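Local coordinates for glutamate receptor kainate-like protein (Pleurobrachia bachei, PDB 4ZDM) that binds glycine in the cleft of its ligand-binding domain and probably serves as a subunit of a glycine-activated ion channel, at residues 15-20 with 64-69; 96-101 with 146-151; 129-134 with 162-167; 142-147 with 169-174. All coordinates share one frame; numbering follows the deposited sequence. Where two conformers were deposited one is given.

Contact 1 of 4, residues 15-20 with 64-69; sequences IPEMPF and LKFGGK. With GLY (glycine), chain B.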
# COMPACT_ATOMS: atom_id res chain seq x y z
N ILE A 15 7.99 8.64 -11.48
CA ILE A 15 7.68 9.06 -12.84
C ILE A 15 8.95 8.83 -13.61
O ILE A 15 9.98 9.34 -13.27
CB ILE A 15 7.27 10.53 -12.94
CG1 ILE A 15 5.90 10.75 -12.28
CG2 ILE A 15 7.20 10.98 -14.41
CD1 ILE A 15 5.48 12.16 -12.19
N PRO A 16 8.89 8.13 -14.76
CA PRO A 16 10.09 8.00 -15.59
C PRO A 16 10.59 9.36 -16.06
O PRO A 16 9.82 10.17 -16.62
CB PRO A 16 9.59 7.16 -16.76
CG PRO A 16 8.55 6.28 -16.16
CD PRO A 16 7.81 7.26 -15.26
N GLU A 17 11.89 9.56 -15.87
CA GLU A 17 12.63 10.74 -16.33
C GLU A 17 14.08 10.45 -16.10
O GLU A 17 14.54 10.43 -14.94
CB GLU A 17 12.21 12.01 -15.63
CG GLU A 17 12.88 13.23 -16.22
CD GLU A 17 12.48 14.51 -15.49
OE1 GLU A 17 11.26 14.69 -15.35
OE2 GLU A 17 13.39 15.29 -15.14
N MET A 18 14.85 10.22 -17.15
CA MET A 18 16.27 10.03 -17.01
C MET A 18 16.96 11.33 -16.69
O MET A 18 16.49 12.39 -17.08
CB MET A 18 16.79 9.38 -18.29
CG MET A 18 16.39 7.90 -18.42
SD MET A 18 17.06 6.83 -17.14
CE MET A 18 18.72 6.57 -17.78
N PRO A 19 18.10 11.26 -15.95
CA PRO A 19 18.83 10.04 -15.58
C PRO A 19 18.39 9.39 -14.27
O PRO A 19 19.01 8.43 -13.82
CB PRO A 19 20.27 10.56 -15.44
CG PRO A 19 20.08 11.93 -14.89
CD PRO A 19 18.84 12.47 -15.55
N PHE A 20 17.30 9.89 -13.71
CA PHE A 20 16.90 9.48 -12.37
C PHE A 20 16.15 8.14 -12.36
O PHE A 20 16.47 7.26 -11.53
CB PHE A 20 16.04 10.58 -11.76
CG PHE A 20 16.72 11.93 -11.72
CD1 PHE A 20 17.82 12.16 -10.90
CD2 PHE A 20 16.29 12.95 -12.58
CE1 PHE A 20 18.47 13.42 -10.92
CE2 PHE A 20 16.95 14.17 -12.57
CZ PHE A 20 18.01 14.40 -11.76
N LEU A 64 0.62 11.27 -14.45
CA LEU A 64 2.00 11.46 -14.82
C LEU A 64 2.52 12.87 -14.48
O LEU A 64 3.45 13.41 -15.11
CB LEU A 64 2.17 11.13 -16.30
CG LEU A 64 2.17 9.64 -16.63
CD1 LEU A 64 2.12 9.50 -18.16
CD2 LEU A 64 3.39 8.93 -16.06
N LYS A 65 2.02 13.44 -13.38
CA LYS A 65 2.44 14.75 -12.91
C LYS A 65 3.31 14.65 -11.64
O LYS A 65 3.09 13.78 -10.81
CB LYS A 65 1.25 15.64 -12.59
CG LYS A 65 0.38 16.02 -13.84
CD LYS A 65 -0.83 16.74 -13.46
CE LYS A 65 -1.68 17.04 -14.69
NZ LYS A 65 -2.97 17.65 -14.26
N PHE A 66 4.29 15.54 -11.52
CA PHE A 66 5.14 15.50 -10.32
C PHE A 66 4.37 15.98 -9.12
O PHE A 66 4.33 15.33 -8.08
CB PHE A 66 6.41 16.31 -10.56
CG PHE A 66 7.49 15.53 -11.26
CD1 PHE A 66 7.39 15.19 -12.61
CD2 PHE A 66 8.61 15.08 -10.58
CE1 PHE A 66 8.37 14.40 -13.20
CE2 PHE A 66 9.59 14.33 -11.20
CZ PHE A 66 9.45 13.99 -12.53
N GLY A 67 3.69 17.09 -9.23
CA GLY A 67 2.84 17.53 -8.15
C GLY A 67 2.72 19.01 -8.12
O GLY A 67 3.64 19.76 -7.79
N GLY A 68 1.52 19.46 -8.43
CA GLY A 68 1.13 20.84 -8.24
C GLY A 68 -0.17 20.92 -7.42
O GLY A 68 -0.87 19.90 -7.35
N LYS A 69 -0.41 22.08 -6.78
CA LYS A 69 -1.52 22.32 -5.82
C LYS A 69 -2.59 23.21 -6.45
O LYS A 69 -2.27 24.33 -6.81
CB LYS A 69 -1.04 22.98 -4.54
CG LYS A 69 -2.10 23.03 -3.47
CD LYS A 69 -1.55 23.48 -2.13
CE LYS A 69 -1.09 24.91 -2.16
NZ LYS A 69 -1.00 25.47 -0.79
N GLY B . 11.97 17.39 -10.37
CA GLY B . 10.67 17.95 -10.81
C GLY B . 9.72 18.25 -9.71
O GLY B . 8.64 18.84 -9.93
OXT GLY B . 9.98 17.90 -8.52

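Contact 2 of 4, residues 96-101 with 146-151; sequences SNNAVR and SRNPEL. With NA (sodium ion), chain E; GLY (glycine), chain B.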
# COMPACT_ATOMS: atom_id res chain seq x y z
N SER A 96 11.77 18.16 -6.23
CA SER A 96 12.27 19.45 -5.85
C SER A 96 11.58 19.98 -4.61
O SER A 96 10.35 20.03 -4.50
CB SER A 96 12.07 20.42 -7.00
OG SER A 96 12.64 19.82 -8.15
N ASN A 97 12.41 20.44 -3.66
CA ASN A 97 11.96 20.98 -2.40
C ASN A 97 11.67 22.45 -2.61
O ASN A 97 12.57 23.25 -2.87
CB ASN A 97 13.05 20.74 -1.35
CG ASN A 97 12.70 21.22 0.00
OD1 ASN A 97 11.82 22.08 0.18
ND2 ASN A 97 13.37 20.64 1.01
N ASN A 98 10.40 22.80 -2.55
CA ASN A 98 9.98 24.20 -2.61
C ASN A 98 9.02 24.44 -1.46
O ASN A 98 8.49 23.51 -0.81
CB ASN A 98 9.39 24.60 -3.97
CG ASN A 98 8.12 23.88 -4.32
OD1 ASN A 98 7.20 23.81 -3.52
ND2 ASN A 98 8.04 23.41 -5.54
N ALA A 99 8.80 25.72 -1.15
CA ALA A 99 8.06 26.07 0.04
C ALA A 99 6.61 25.68 -0.05
O ALA A 99 6.01 25.30 0.97
CB ALA A 99 8.18 27.60 0.30
N VAL A 100 6.03 25.71 -1.22
CA VAL A 100 4.62 25.32 -1.30
C VAL A 100 4.43 23.82 -0.99
O VAL A 100 3.50 23.43 -0.27
CB VAL A 100 4.04 25.67 -2.63
CG1 VAL A 100 2.59 25.28 -2.63
CG2 VAL A 100 4.11 27.18 -2.87
N ARG A 101 5.30 22.96 -1.53
CA ARG A 101 5.27 21.56 -1.16
C ARG A 101 5.61 21.29 0.27
O ARG A 101 4.95 20.45 0.91
CB ARG A 101 6.23 20.79 -2.07
CG ARG A 101 5.82 20.78 -3.54
CD ARG A 101 6.90 20.18 -4.43
NE ARG A 101 6.40 20.03 -5.80
CZ ARG A 101 7.12 19.51 -6.77
NH1 ARG A 101 8.41 19.22 -6.58
NH2 ARG A 101 6.59 19.29 -7.96
N SER A 146 2.37 21.60 -13.34
CA SER A 146 2.43 20.78 -12.11
C SER A 146 3.82 20.20 -11.88
O SER A 146 3.97 19.14 -11.28
CB SER A 146 1.38 19.67 -12.12
OG SER A 146 0.06 20.24 -12.10
N ARG A 147 4.84 20.95 -12.25
CA ARG A 147 6.23 20.60 -11.99
C ARG A 147 6.87 21.79 -11.28
O ARG A 147 6.35 22.89 -11.30
CB ARG A 147 6.93 20.26 -13.32
CG ARG A 147 8.28 19.68 -13.21
CD ARG A 147 8.90 19.53 -14.58
NE ARG A 147 10.32 19.24 -14.63
CZ ARG A 147 10.84 18.03 -14.59
NH1 ARG A 147 10.07 16.97 -14.36
NH2 ARG A 147 12.15 17.90 -14.72
N ASN A 148 7.99 21.57 -10.58
CA ASN A 148 8.57 22.60 -9.73
C ASN A 148 8.92 23.95 -10.37
O ASN A 148 8.67 24.98 -9.76
CB ASN A 148 9.80 22.00 -9.07
CG ASN A 148 10.66 23.02 -8.33
OD1 ASN A 148 10.28 23.56 -7.30
ND2 ASN A 148 11.86 23.26 -8.87
N PRO A 149 9.47 24.00 -11.60
CA PRO A 149 9.76 25.34 -12.13
C PRO A 149 8.54 26.26 -12.18
O PRO A 149 8.68 27.39 -11.74
CB PRO A 149 10.33 25.06 -13.53
CG PRO A 149 10.95 23.67 -13.35
CD PRO A 149 9.96 22.95 -12.52
N GLU A 150 7.38 25.79 -12.66
CA GLU A 150 6.17 26.60 -12.71
C GLU A 150 5.83 27.03 -11.29
O GLU A 150 5.54 28.20 -11.07
CB GLU A 150 5.02 25.83 -13.33
CG GLU A 150 3.71 26.61 -13.40
CD GLU A 150 2.49 25.73 -13.68
OE1 GLU A 150 2.30 24.67 -13.03
OE2 GLU A 150 1.72 26.12 -14.58
N LEU A 151 5.87 26.08 -10.35
CA LEU A 151 5.44 26.32 -8.96
C LEU A 151 6.36 27.38 -8.37
O LEU A 151 5.89 28.28 -7.68
CB LEU A 151 5.49 25.04 -8.11
CG LEU A 151 4.46 23.90 -8.09
CD1 LEU A 151 4.71 22.97 -6.82
CD2 LEU A 151 3.05 24.43 -8.06
NA NA E . -0.15 25.13 -15.56
N GLY B . 11.97 17.39 -10.37
CA GLY B . 10.67 17.95 -10.81
C GLY B . 9.72 18.25 -9.71
O GLY B . 8.64 18.84 -9.93
OXT GLY B . 9.98 17.90 -8.52
O HOH W 1 -1.59 27.31 -15.14

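Contact 3 of 4, residues 129-134 with 162-167; sequences HPLELL and NRIAED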
# COMPACT_ATOMS: atom_id res chain seq x y z
N HIS A 129 19.87 37.16 -20.73
CA HIS A 129 19.36 36.88 -19.38
C HIS A 129 17.92 36.43 -19.52
O HIS A 129 17.22 36.91 -20.38
CB HIS A 129 19.41 38.09 -18.45
CG HIS A 129 20.71 38.82 -18.49
ND1 HIS A 129 21.85 38.36 -17.87
CD2 HIS A 129 21.06 39.99 -19.09
CE1 HIS A 129 22.84 39.21 -18.07
NE2 HIS A 129 22.38 40.21 -18.81
N PRO A 130 17.48 35.47 -18.69
CA PRO A 130 16.10 34.99 -18.82
C PRO A 130 15.00 36.02 -18.72
O PRO A 130 13.97 35.91 -19.42
CB PRO A 130 15.98 33.99 -17.66
CG PRO A 130 17.35 33.52 -17.43
CD PRO A 130 18.23 34.70 -17.69
N LEU A 131 15.16 37.04 -17.88
CA LEU A 131 14.10 38.02 -17.77
C LEU A 131 13.96 38.89 -19.03
O LEU A 131 12.94 39.56 -19.19
CB LEU A 131 14.33 38.89 -16.53
CG LEU A 131 14.05 38.13 -15.24
CD1 LEU A 131 14.29 39.02 -14.06
CD2 LEU A 131 12.64 37.61 -15.21
N GLU A 132 14.93 38.84 -19.94
CA GLU A 132 14.80 39.56 -21.22
C GLU A 132 13.61 39.00 -22.02
O GLU A 132 13.15 39.65 -22.96
CB GLU A 132 16.10 39.47 -22.03
CG GLU A 132 17.24 40.28 -21.41
CD GLU A 132 18.56 40.16 -22.14
OE1 GLU A 132 18.66 39.37 -23.10
OE2 GLU A 132 19.50 40.88 -21.74
N LEU A 133 13.10 37.81 -21.65
CA LEU A 133 11.92 37.25 -22.34
C LEU A 133 10.71 38.15 -22.26
O LEU A 133 9.84 38.17 -23.14
CB LEU A 133 11.57 35.86 -21.78
CG LEU A 133 12.49 34.72 -22.19
CD1 LEU A 133 12.21 33.53 -21.30
CD2 LEU A 133 12.28 34.39 -23.65
N LEU A 134 10.67 38.95 -21.20
CA LEU A 134 9.52 39.78 -20.96
C LEU A 134 9.47 40.98 -21.87
O LEU A 134 8.45 41.64 -21.89
CB LEU A 134 9.46 40.24 -19.50
CG LEU A 134 9.35 39.11 -18.49
CD1 LEU A 134 9.46 39.66 -17.11
CD2 LEU A 134 8.06 38.42 -18.68
N ASN A 162 7.02 35.85 -11.59
CA ASN A 162 5.60 35.52 -11.64
C ASN A 162 5.08 35.71 -13.05
O ASN A 162 4.29 34.91 -13.54
CB ASN A 162 4.73 36.40 -10.71
CG ASN A 162 5.11 36.34 -9.22
OD1 ASN A 162 4.75 37.27 -8.47
ND2 ASN A 162 5.77 35.29 -8.76
N ARG A 163 5.53 36.78 -13.70
CA ARG A 163 5.06 37.11 -15.05
C ARG A 163 5.59 36.07 -16.05
O ARG A 163 4.90 35.68 -16.98
CB ARG A 163 5.51 38.53 -15.43
CG ARG A 163 5.06 39.01 -16.80
CD ARG A 163 3.81 39.89 -16.75
NE ARG A 163 3.32 40.07 -18.10
CZ ARG A 163 3.45 41.19 -18.82
NH1 ARG A 163 4.04 42.24 -18.29
NH2 ARG A 163 3.00 41.25 -20.04
N ILE A 164 6.84 35.66 -15.87
CA ILE A 164 7.38 34.55 -16.68
C ILE A 164 6.45 33.32 -16.60
O ILE A 164 6.16 32.69 -17.61
CB ILE A 164 8.81 34.24 -16.23
CG1 ILE A 164 9.78 35.36 -16.61
CG2 ILE A 164 9.23 32.88 -16.83
CD1 ILE A 164 10.16 35.39 -18.08
N ALA A 165 5.99 32.93 -15.41
CA ALA A 165 5.17 31.73 -15.31
C ALA A 165 3.82 31.97 -15.94
O ALA A 165 3.27 31.09 -16.59
CB ALA A 165 5.02 31.32 -13.87
N GLU A 166 3.29 33.18 -15.69
CA GLU A 166 1.97 33.58 -16.18
C GLU A 166 1.88 33.46 -17.69
O GLU A 166 0.96 32.86 -18.23
CB GLU A 166 1.68 35.04 -15.74
CG GLU A 166 0.40 35.67 -16.28
CD GLU A 166 0.27 37.20 -15.96
OE1 GLU A 166 0.88 37.71 -14.97
OE2 GLU A 166 -0.42 37.91 -16.72
N ASP A 167 2.87 34.01 -18.36
CA ASP A 167 2.84 34.10 -19.82
C ASP A 167 3.50 32.92 -20.54
O ASP A 167 3.50 32.82 -21.77
CB ASP A 167 3.49 35.39 -20.26
CG ASP A 167 2.63 36.61 -19.92
OD1 ASP A 167 1.43 36.44 -19.67
OD2 ASP A 167 3.17 37.71 -19.87

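Contact 4 of 4, residues 142-147 with 169-174; sequences GVVDSR and VKVGSY. With NA (sodium ion), chain E; GLY (glycine), chain B.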
# COMPACT_ATOMS: atom_id res chain seq x y z
N GLY A 142 8.24 28.30 -22.28
CA GLY A 142 7.36 27.32 -21.69
C GLY A 142 7.88 26.66 -20.43
O GLY A 142 9.06 26.60 -20.19
N VAL A 143 6.93 26.15 -19.65
CA VAL A 143 7.18 25.38 -18.43
C VAL A 143 6.22 24.21 -18.41
O VAL A 143 5.13 24.28 -19.03
CB VAL A 143 7.04 26.25 -17.14
CG1 VAL A 143 8.05 27.32 -17.12
CG2 VAL A 143 5.65 26.79 -16.99
N VAL A 144 6.57 23.15 -17.69
CA VAL A 144 5.68 22.00 -17.49
C VAL A 144 4.64 22.28 -16.43
O VAL A 144 4.96 22.75 -15.34
CB VAL A 144 6.45 20.76 -17.09
CG1 VAL A 144 5.58 19.54 -17.05
CG2 VAL A 144 7.60 20.51 -18.03
N ASP A 145 3.39 21.96 -16.72
CA ASP A 145 2.36 22.06 -15.70
C ASP A 145 2.62 21.11 -14.55
O ASP A 145 3.02 19.97 -14.76
CB ASP A 145 0.98 21.74 -16.28
CG ASP A 145 -0.12 21.75 -15.23
OD1 ASP A 145 -0.57 22.86 -14.87
OD2 ASP A 145 -0.48 20.68 -14.73
N SER A 146 2.37 21.60 -13.34
CA SER A 146 2.43 20.78 -12.11
C SER A 146 3.82 20.20 -11.88
O SER A 146 3.97 19.14 -11.28
CB SER A 146 1.38 19.67 -12.12
OG SER A 146 0.06 20.24 -12.10
N ARG A 147 4.84 20.95 -12.25
CA ARG A 147 6.23 20.60 -11.99
C ARG A 147 6.87 21.79 -11.28
O ARG A 147 6.35 22.89 -11.30
CB ARG A 147 6.93 20.26 -13.32
CG ARG A 147 8.28 19.68 -13.21
CD ARG A 147 8.90 19.53 -14.58
NE ARG A 147 10.32 19.24 -14.63
CZ ARG A 147 10.84 18.03 -14.59
NH1 ARG A 147 10.07 16.97 -14.36
NH2 ARG A 147 12.15 17.90 -14.72
N VAL A 169 3.99 29.24 -22.11
CA VAL A 169 3.27 28.11 -22.63
C VAL A 169 3.30 27.04 -21.56
O VAL A 169 4.37 26.84 -20.97
CB VAL A 169 3.89 27.59 -23.92
CG1 VAL A 169 3.20 26.33 -24.40
CG2 VAL A 169 3.83 28.64 -25.04
N LYS A 170 2.18 26.37 -21.30
CA LYS A 170 2.13 25.24 -20.36
C LYS A 170 2.12 23.93 -21.12
O LYS A 170 1.20 23.66 -21.90
CB LYS A 170 0.91 25.34 -19.44
CG LYS A 170 0.79 26.67 -18.67
CD LYS A 170 2.11 27.13 -18.01
CE LYS A 170 1.90 28.32 -17.12
NZ LYS A 170 1.42 29.56 -17.88
N VAL A 171 3.19 23.15 -21.00
CA VAL A 171 3.27 21.86 -21.66
C VAL A 171 2.93 20.75 -20.68
O VAL A 171 3.01 20.93 -19.47
CB VAL A 171 4.66 21.60 -22.33
CG1 VAL A 171 4.94 22.60 -23.48
CG2 VAL A 171 5.80 21.65 -21.31
N GLY A 172 2.52 19.60 -21.20
CA GLY A 172 2.01 18.54 -20.36
C GLY A 172 3.06 17.64 -19.75
O GLY A 172 2.78 16.88 -18.83
N SER A 173 4.28 17.69 -20.27
CA SER A 173 5.35 16.84 -19.78
C SER A 173 6.71 17.47 -20.09
O SER A 173 6.83 18.30 -20.97
CB SER A 173 5.28 15.45 -20.41
OG SER A 173 5.58 15.52 -21.79
N TYR A 174 7.71 17.03 -19.34
CA TYR A 174 9.10 17.40 -19.56
C TYR A 174 9.53 17.09 -20.98
O TYR A 174 10.12 17.93 -21.67
CB TYR A 174 9.95 16.66 -18.55
CG TYR A 174 11.41 16.85 -18.57
CD1 TYR A 174 11.96 18.04 -18.12
CD2 TYR A 174 12.26 15.81 -18.84
CE1 TYR A 174 13.33 18.18 -18.03
CE2 TYR A 174 13.61 15.95 -18.72
CZ TYR A 174 14.13 17.14 -18.30
OH TYR A 174 15.51 17.29 -18.12
NA NA E . -0.15 25.13 -15.56
N GLY B . 11.97 17.39 -10.37
CA GLY B . 10.67 17.95 -10.81
C GLY B . 9.72 18.25 -9.71
O GLY B . 8.64 18.84 -9.93
OXT GLY B . 9.98 17.90 -8.52
O HOH W 2 1.50 18.34 -16.54
O HOH W 1 -1.59 27.31 -15.14

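Contact 1 of 4, residues 15-20 with 64-69
The CD1 methyl of Ile-15 is pressed unusually close to a backbone oxygen: it lies 3.2 Å from Lys-65 O. The same methyl also covers one face of the Phe-66 ring, toward the rim, in a CH-pi contact. CD1 is 4.0 Å from the Phe-66 ring centroid and 3.6 Å from Phe-66 CD1. A chi2 near anti (174°) extends CD1 away from the Ile-15 backbone, onto the ring face and Lys-65 O. The branch methyl CG2 of Ile-15 meets Phe-66 CE1 at 3.8 Å. The Glu-17 side chain crosses that of Phe-66 at about a right angle, the carboxylate and ring planes 53° apart. Its OE1 stands 3.4 Å from Phe-66 CZ, and its charge is met by a salt bridge to Arg-147. Phe-66 also lines the glycine pocket: its CB is 3.4 Å from the ligand O. Ile-15 backs the ring from one face, so the contact supports a pocket wall of the clamshell ligand-binding domain, joining residues 15-20 and 64-69 through side-chain packing. The loops follow strands 8-13 and 54-59, which are parallel neighbours in the sheet. Ile-15 and Phe-66 both rest on Leu-79 of helix 78-84, and Pro-19 packs on Tyr-248 and Tyr-251 of helix 243-254.

Contact 2 of 4, residues 96-101 with 146-151
Asn-148 and Arg-101 meet around the bound glycine, in the cleft of a ligand-binding domain of the bilobed periplasmic-binding-protein fold. Together with Leu-151 they have the most surface buried here. Arg-101 reaches the ligand carboxylate with an extended chain and holds it by the guanidinium edge. Its NH1 bonds the ligand OXT at 2.8 Å, and its NH2 bonds the ligand O at 2.9 Å. Each oxygen takes a second, backbone bond. Ser-96 N gives to OXT at 2.9 Å, and Asn-148 N gives to the ligand O at 2.9 Å. Four bonds therefore grip the carboxylate. Asn-148 begins helix 148-155, so the helix end would probably stabilise the negative charge further. NH1 of Arg-101 also bonds Ser-96 O, and NH2 also bonds Gly-67 O, which helps fix the guanidinium plane. Asn-148 CB lies over one face of that plane.

The side chain of Asn-148 turns to the other segment, CG anti to its backbone N (chi1 170°). The amide CG packs 3.2 Å from Ser-96 CB. Asn-148 ND2 bonds Glu-191, which also takes a bond from Ser-96 OG. Asn-148 OD1 accepts from Asn-98 ND2 at 2.9 Å, on a lone pair and almost straight (177°), with the two amides nearly coplanar. Asn-98 is also the N-cap of helix 99-102, its OD1 taking Arg-101 N. Leu-151 lies across both residues: its CD1 is 3.6 Å from Asn-98 ND2 and 3.5 Å from Arg-101 NE.

Contact 3 of 4, residues 129-134 with 162-167
Arg-163, whose aliphatic part packs on Leu-134, holds Asp-167 by a salt bridge one helical turn on. Its NE gives to Asp-167 OD2 at 3.0 Å, on the syn side but 28° out of the carboxylate plane. The bend of the Arg-163 chain at chi2 (98°) places CD off the extended path. Its CG remains against Leu-134, 3.6 Å from CD2. Across the contact itself the packing is apolar. Ile-164 is the centre of it. Its CD1 meets Leu-134 CD2 at 3.7 Å and Leu-133 CB at 4.0 Å. Its CG1 meets Leu-131 CD2 at 3.9 Å. A short 3-10 segment, 130-134, is here laid against helix 159-167, in the half of the clamshell fold that holds strand 140-144. Backbone bonds from Leu-133 N to Pro-130 O and from Leu-134 N to Leu-131 O are the i to i+3 bonds of the 3-10 segment. An alanine in place of Ile-164 removes CG1 and CD1 and would probably open a gap between the helix and Leu-131, Leu-133 and Leu-134. Ile-164 also packs on Ile-189 of strand 186-192 and on Leu-153 of helix 148-155. Leu-133 reaches Val-187 of the same strand.

Contact 4 of 4, residues 142-147 with 169-174
Val-143 and Val-171 share the middle one of three backbone hydrogen bonds between residues 142-147 and 169-174, on parallel strands 140-144 and 169-171. Val-143 N gives to Val-169 O at 3.0 Å. Val-171 N gives to Val-143 O at 3.0 Å, and Asp-145 N extends the run to Val-171 O, also at 3.0 Å. Helices 148-155 and 159-167 link the strands, making a beta-alpha-beta crossover. Past the strand end, water 2 bridges Asp-145 O and Gly-172 O. Asp-145 OD1 binds a sodium ion at 2.4 Å, which Glu-150 OE2 and water 1 also bind.

Arg-147 lies flat on Tyr-174, with centres 4.4 Å apart and planes at 26°. Its CG is anti to the backbone N (chi1 -171°) and its chain is extended to NE. The ring's CD1 sits over the rim of one guanidinium face, 3.4 Å from Arg-147 NH2. The ligand CA stands 3.7 Å above the centre of the opposite face. Salt bridges to Glu-17 and Asp-190 hold the group further. An alanine at Arg-147 would probably leave Glu-17 and Asp-190 without this positive partner and open a gap between Tyr-174 and the ligand.

On one face of the sheet, Val-143 CG2 lies 3.7 Å from Lys-170 CD, the two side chains pointing the same way. On the other, Val-144 CG2 meets Val-171 CG2 and packs against Tyr-174 N. The chemistry joins a parallel strand pair to two charge clusters: sodium probably eases repulsion between Asp-145 and Glu-150, and Arg-147 probably offsets two acids beside the pocket.

How the contacts relate
From the N terminus, contact 1 closes first, joining the loops after strands 8-13 and 54-59. It is complete before contacts 2, 3 and 4 open. Contact 2 then brings residues 96-101 to the start of helix 148-155. Contact 3 opens within that span and closes later on helix 159-167, so the two cross. Contact 4 opens on strand 140-144, where contact 2 ends, and closes the crossover at strand 169-171. It crosses contact 3, and Ala-165 O probably bonds Lys-170 NZ between them. Contacts 1, 2 and 4 all touch the bound glycine. Gly-67 N of contact 1 probably bonds Ser-146 O, which contacts 2 and 4 share. Contact 3 does not touch the ligand; it ties the loop before strand 140-144 to helix 159-167.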